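Local structure of tRNA threonylcarbamoyladenosine dehydratase (4D79) at residues Asp61-Cys66 against Leu83-Val88. The protein catalyses the ATP-dependent dehydration of threonylcarbamoyladenosine at position 37 of tRNAs to its cyclic form and can accept sulfur from a cysteine desulfurase. Residues are numbered along the deposited sequence; the frame is centred on the assembly and turned at random. Where two conformers were deposited one is given.
Sequences DMDDVC and LAKAEV. With ATP (adenosine-5'-triphosphate), chain K.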
ATOM      1  N   ASP B  61       7.693 -10.938 -15.728  1.00 22.91           N
ATOM      2  CA  ASP B  61       8.751 -11.261 -14.774  1.00 23.49           C
ATOM      3  C   ASP B  61       9.116 -12.724 -15.000  1.00 22.72           C
ATOM      4  O   ASP B  61       8.241 -13.531 -15.290  1.00 28.65           O
ATOM      5  CB  ASP B  61       8.277 -11.047 -13.327  1.00 27.94           C
ATOM      6  CG  ASP B  61       9.408 -10.759 -12.349  1.00 30.56           C
ATOM      7  OD1 ASP B  61      10.507 -11.343 -12.470  1.00 34.43           O
ATOM      8  OD2 ASP B  61       9.184  -9.932 -11.441  1.00 26.07           O
ATOM      9  N   MET B  62      10.395 -13.085 -14.820  1.00 30.09           N
ATOM     10  CA  MET B  62      10.707 -14.518 -14.815  1.00 27.79           C
ATOM     11  C   MET B  62      11.299 -14.973 -13.493  1.00 21.02           C
ATOM     12  O   MET B  62      11.772 -16.118 -13.395  1.00 27.62           O
ATOM     13  CB  MET B  62      11.606 -14.918 -16.001  1.00 32.74           C
ATOM     14  CG  MET B  62      13.008 -14.426 -16.024  1.00123.82           C
ATOM     15  SD  MET B  62      13.874 -14.928 -17.540  1.00146.22           S
ATOM     16  CE  MET B  62      13.349 -16.627 -17.729  1.00 36.65           C
ATOM     17  N   ASP B  63      11.237 -14.150 -12.449  1.00 26.09           N
ATOM     18  CA  ASP B  63      11.841 -14.557 -11.186  1.00 28.57           C
ATOM     19  C   ASP B  63      10.855 -15.382 -10.363  1.00 31.96           C
ATOM     20  O   ASP B  63       9.643 -15.388 -10.609  1.00 26.92           O
ATOM     21  CB  ASP B  63      12.314 -13.338 -10.391  1.00 32.48           C
ATOM     22  CG  ASP B  63      13.328 -13.695  -9.312  1.00 94.74           C
ATOM     23  OD1 ASP B  63      13.884 -14.819  -9.342  1.00 72.33           O
ATOM     24  OD2 ASP B  63      13.570 -12.847  -8.428  1.00121.35           O
ATOM     25  N   ASP B  64      11.412 -16.108  -9.395  1.00 22.34           N
ATOM     26  CA  ASP B  64      10.671 -16.964  -8.483  1.00 30.96           C
ATOM     27  C   ASP B  64      10.501 -16.285  -7.126  1.00 22.36           C
ATOM     28  O   ASP B  64      11.320 -15.451  -6.730  1.00 28.05           O
ATOM     29  CB  ASP B  64      11.399 -18.296  -8.290  1.00 27.90           C
ATOM     30  CG  ASP B  64      11.511 -19.107  -9.569  1.00 59.40           C
ATOM     31  OD1 ASP B  64      10.670 -18.947 -10.477  1.00 58.55           O
ATOM     32  OD2 ASP B  64      12.448 -19.926  -9.657  1.00 76.99           O
ATOM     33  N   VAL B  65       9.451 -16.688  -6.395  1.00 24.18           N
ATOM     34  CA  VAL B  65       9.213 -16.202  -5.043  1.00 23.58           C
ATOM     35  C   VAL B  65      10.298 -16.739  -4.115  1.00 26.03           C
ATOM     36  O   VAL B  65      10.539 -17.950  -4.053  1.00 26.38           O
ATOM     37  CB  VAL B  65       7.804 -16.597  -4.557  1.00 24.38           C
ATOM     38  CG1 VAL B  65       7.572 -16.143  -3.130  1.00 28.22           C
ATOM     39  CG2 VAL B  65       6.717 -15.996  -5.455  1.00 25.91           C
ATOM     40  N   CYS B  66      10.949 -15.832  -3.377  0.53 20.45           N
ATOM     41  CA  CYS B  66      12.000 -16.174  -2.426  0.53 38.29           C
ATOM     42  C   CYS B  66      11.582 -15.771  -1.017  0.53 34.73           C
ATOM     43  O   CYS B  66      10.931 -14.744  -0.825  0.53 21.38           O
ATOM     44  CB  CYS B  66      13.330 -15.475  -2.772  0.53 39.99           C
ATOM     45  SG  CYS B  66      14.057 -15.919  -4.368  0.53 33.15           S
ATOM     46  N   LEU B  83       7.799 -20.800  -6.479  1.00 25.46           N
ATOM     47  CA  LEU B  83       6.948 -20.641  -7.648  1.00 24.21           C
ATOM     48  C   LEU B  83       7.289 -19.348  -8.397  1.00 30.61           C
ATOM     49  O   LEU B  83       7.859 -18.402  -7.842  1.00 27.05           O
ATOM     50  CB  LEU B  83       5.481 -20.642  -7.211  1.00 25.31           C
ATOM     51  CG  LEU B  83       5.079 -21.872  -6.394  1.00 29.33           C
ATOM     52  CD1 LEU B  83       3.636 -21.789  -5.913  1.00 31.29           C
ATOM     53  CD2 LEU B  83       5.298 -23.137  -7.193  1.00 29.41           C
ATOM     54  N   ALA B  84       6.917 -19.312  -9.672  1.00 27.08           N
ATOM     55  CA  ALA B  84       7.130 -18.118 -10.482  1.00 28.55           C
ATOM     56  C   ALA B  84       6.258 -16.974  -9.971  1.00 24.59           C
ATOM     57  O   ALA B  84       5.039 -17.120  -9.818  1.00 27.45           O
ATOM     58  CB  ALA B  84       6.831 -18.413 -11.957  1.00 30.01           C
ATOM     59  N   LYS B  85       6.891 -15.825  -9.706  1.00 23.37           N
ATOM     60  CA  LYS B  85       6.176 -14.677  -9.169  1.00 21.95           C
ATOM     61  C   LYS B  85       4.991 -14.281 -10.039  1.00 24.59           C
ATOM     62  O   LYS B  85       3.912 -13.944  -9.522  1.00 25.57           O
ATOM     63  CB  LYS B  85       7.097 -13.469  -9.041  1.00 26.67           C
ATOM     64  CG  LYS B  85       8.140 -13.524  -8.030  1.00 32.10           C
ATOM     65  CD  LYS B  85       8.968 -12.245  -8.093  1.00 30.96           C
ATOM     66  CE  LYS B  85       9.999 -12.212  -6.952  1.00 28.31           C
ATOM     67  NZ  LYS B  85      10.745 -10.944  -6.913  1.00 37.29           N
ATOM     68  N   ALA B  86       5.209 -14.204 -11.363  1.00 26.20           N
ATOM     69  CA  ALA B  86       4.157 -13.690 -12.243  1.00 28.42           C
ATOM     70  C   ALA B  86       2.958 -14.623 -12.259  1.00 26.37           C
ATOM     71  O   ALA B  86       1.808 -14.173 -12.258  1.00 29.81           O
ATOM     72  CB  ALA B  86       4.693 -13.477 -13.652  1.00 25.81           C
ATOM     73  N   GLU B  87       3.208 -15.930 -12.207  1.00 26.64           N
ATOM     74  CA  GLU B  87       2.117 -16.895 -12.195  1.00 29.02           C
ATOM     75  C   GLU B  87       1.357 -16.866 -10.866  1.00 30.69           C
ATOM     76  O   GLU B  87       0.133 -17.007 -10.852  1.00 22.98           O
ATOM     77  CB  GLU B  87       2.667 -18.296 -12.454  1.00 33.98           C
ATOM     78  CG  GLU B  87       1.609 -19.298 -12.799  1.00 47.34           C
ATOM     79  CD  GLU B  87       0.862 -18.901 -14.053  1.00 96.69           C
ATOM     80  OE1 GLU B  87       1.544 -18.562 -15.042  1.00 57.68           O
ATOM     81  OE2 GLU B  87      -0.389 -18.886 -14.039  1.00 66.01           O
ATOM     82  N   VAL B  88       2.070 -16.754  -9.735  1.00 23.26           N
ATOM     83  CA  VAL B  88       1.422 -16.635  -8.430  1.00 25.13           C
ATOM     84  C   VAL B  88       0.525 -15.404  -8.387  1.00 31.30           C
ATOM     85  O   VAL B  88      -0.623 -15.453  -7.918  1.00 20.66           O
ATOM     86  CB  VAL B  88       2.492 -16.581  -7.319  1.00 26.79           C
ATOM     87  CG1 VAL B  88       1.863 -16.211  -5.957  1.00 25.97           C
ATOM     88  CG2 VAL B  88       3.205 -17.900  -7.211  1.00 32.75           C
TER
HETATM   89  PG  ATP K 401      15.992 -10.024  -4.884  1.00186.17           P
HETATM   90  O1G ATP K 401      16.639 -10.149  -3.526  1.00127.52           O
HETATM   91  O2G ATP K 401      15.350 -11.294  -5.390  1.00127.16           O
HETATM   92  O3G ATP K 401      16.825  -9.269  -5.892  1.00161.36           O
HETATM   93  PB  ATP K 401      13.758  -8.502  -5.752  1.00208.07           P
HETATM   94  O1B ATP K 401      14.574  -8.052  -6.943  1.00107.56           O
HETATM   95  O2B ATP K 401      12.559  -9.421  -5.904  1.00 31.30           O
HETATM   96  O3B ATP K 401      14.738  -9.060  -4.600  1.00177.42           O
HETATM   97  PA  ATP K 401      12.556  -5.955  -5.730  1.00 47.52           P
HETATM   98  O1A ATP K 401      13.711  -5.052  -6.150  1.00 45.68           O
HETATM   99  O2A ATP K 401      11.534  -5.427  -4.758  1.00 81.42           O
HETATM  100  O3A ATP K 401      13.227  -7.201  -4.982  1.00 62.59           O
HETATM  101  O5' ATP K 401      11.803  -6.582  -7.028  1.00 55.31           O
HETATM  102  C5' ATP K 401      12.156  -6.289  -8.394  1.00 33.10           C
HETATM  103  C4' ATP K 401      11.448  -7.137  -9.460  1.00 37.07           C
HETATM  104  O4' ATP K 401      11.664  -6.643 -10.820  1.00 60.95           O
HETATM  105  C3' ATP K 401      11.929  -8.584  -9.461  1.00105.28           C
HETATM  106  O3' ATP K 401      10.842  -9.509  -9.293  1.00 27.36           O
HETATM  107  C2' ATP K 401      12.569  -8.761 -10.825  1.00120.68           C
HETATM  108  O2' ATP K 401      12.459 -10.093 -11.305  1.00 49.92           O
HETATM  109  C1' ATP K 401      11.831  -7.775 -11.716  1.00 46.23           C
HETATM  110  N9  ATP K 401      12.573  -7.558 -12.998  1.00 45.47           N
HETATM  111  C8  ATP K 401      13.892  -7.239 -13.043  1.00 95.27           C
HETATM  112  N7  ATP K 401      14.349  -7.112 -14.317  1.00 44.60           N
HETATM  113  C5  ATP K 401      13.310  -7.362 -15.117  1.00 89.57           C
HETATM  114  C6  ATP K 401      13.135  -7.372 -16.575  1.00 39.42           C
HETATM  115  N6  ATP K 401      14.186  -7.115 -17.355  1.00 75.21           N
HETATM  116  N1  ATP K 401      11.940  -7.668 -17.090  1.00 34.02           N
HETATM  117  C2  ATP K 401      10.889  -7.959 -16.290  1.00 77.27           C
HETATM  118  N3  ATP K 401      10.975  -7.968 -14.941  1.00 25.78           N
HETATM  119  C4  ATP K 401      12.139  -7.671 -14.280  1.00 98.98           C
HETATM  120  O   HOH W   1       7.721 -14.795 -12.673  1.00 25.94           O
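Lys-85, in the first turn of helix 85-96, runs along the loop 61-66 to the ribose and phosphates of ATP. Its CB lies against Asp-63 O, which also takes a nearly straight hydrogen bond from Lys-85 N (2.9 Å). CG, beside the backbone N (chi1 -69°), touches that carbonyl oxygen and lies 3.8 Å from Val-65 CG2. Beyond CG the chain is fully extended: CD passes ATP O3', CE rests 3.5 Å from Asp-64 O, and NZ arrives 2.6 Å from ATP O2B while donating to ATP O3' and to Gln-73 OE1. A long salt bridge of 3.7 Å joins NZ to Asp-63 OD2, and the side chain of Asp-63 runs alongside the lysine. Leu-83 O receives Val-65 N nearly along its C=O axis; with the Lys-85 N bond to Asp-63 O, this makes a single beta bridge between Asp-64 and Ala-84 just before the helix. In this Rossmann-type ThiF domain, the acidic residue following strand 56-60 grips the ribose: Asp-61 OD1 accepts from ATP O2' (2.6 Å) and OD2 from O3'. OD1 also takes Asp-63 N from above the carboxylate plane, closing an Asx turn, and OD2 takes the amide of Ile-38 in the glycine-rich loop. An alanine in place of Asp-61 would remove both ribose acceptors and the Asx turn, and would probably loosen nucleotide binding and the loop's hold on Asp-63. Between the backbones, one water donates to Asp-63 O and, weakly, to Asp-61 O and accepts from Ala-86 N; the CB of Ala-86 packs 3.9 Å from Asp-61 O.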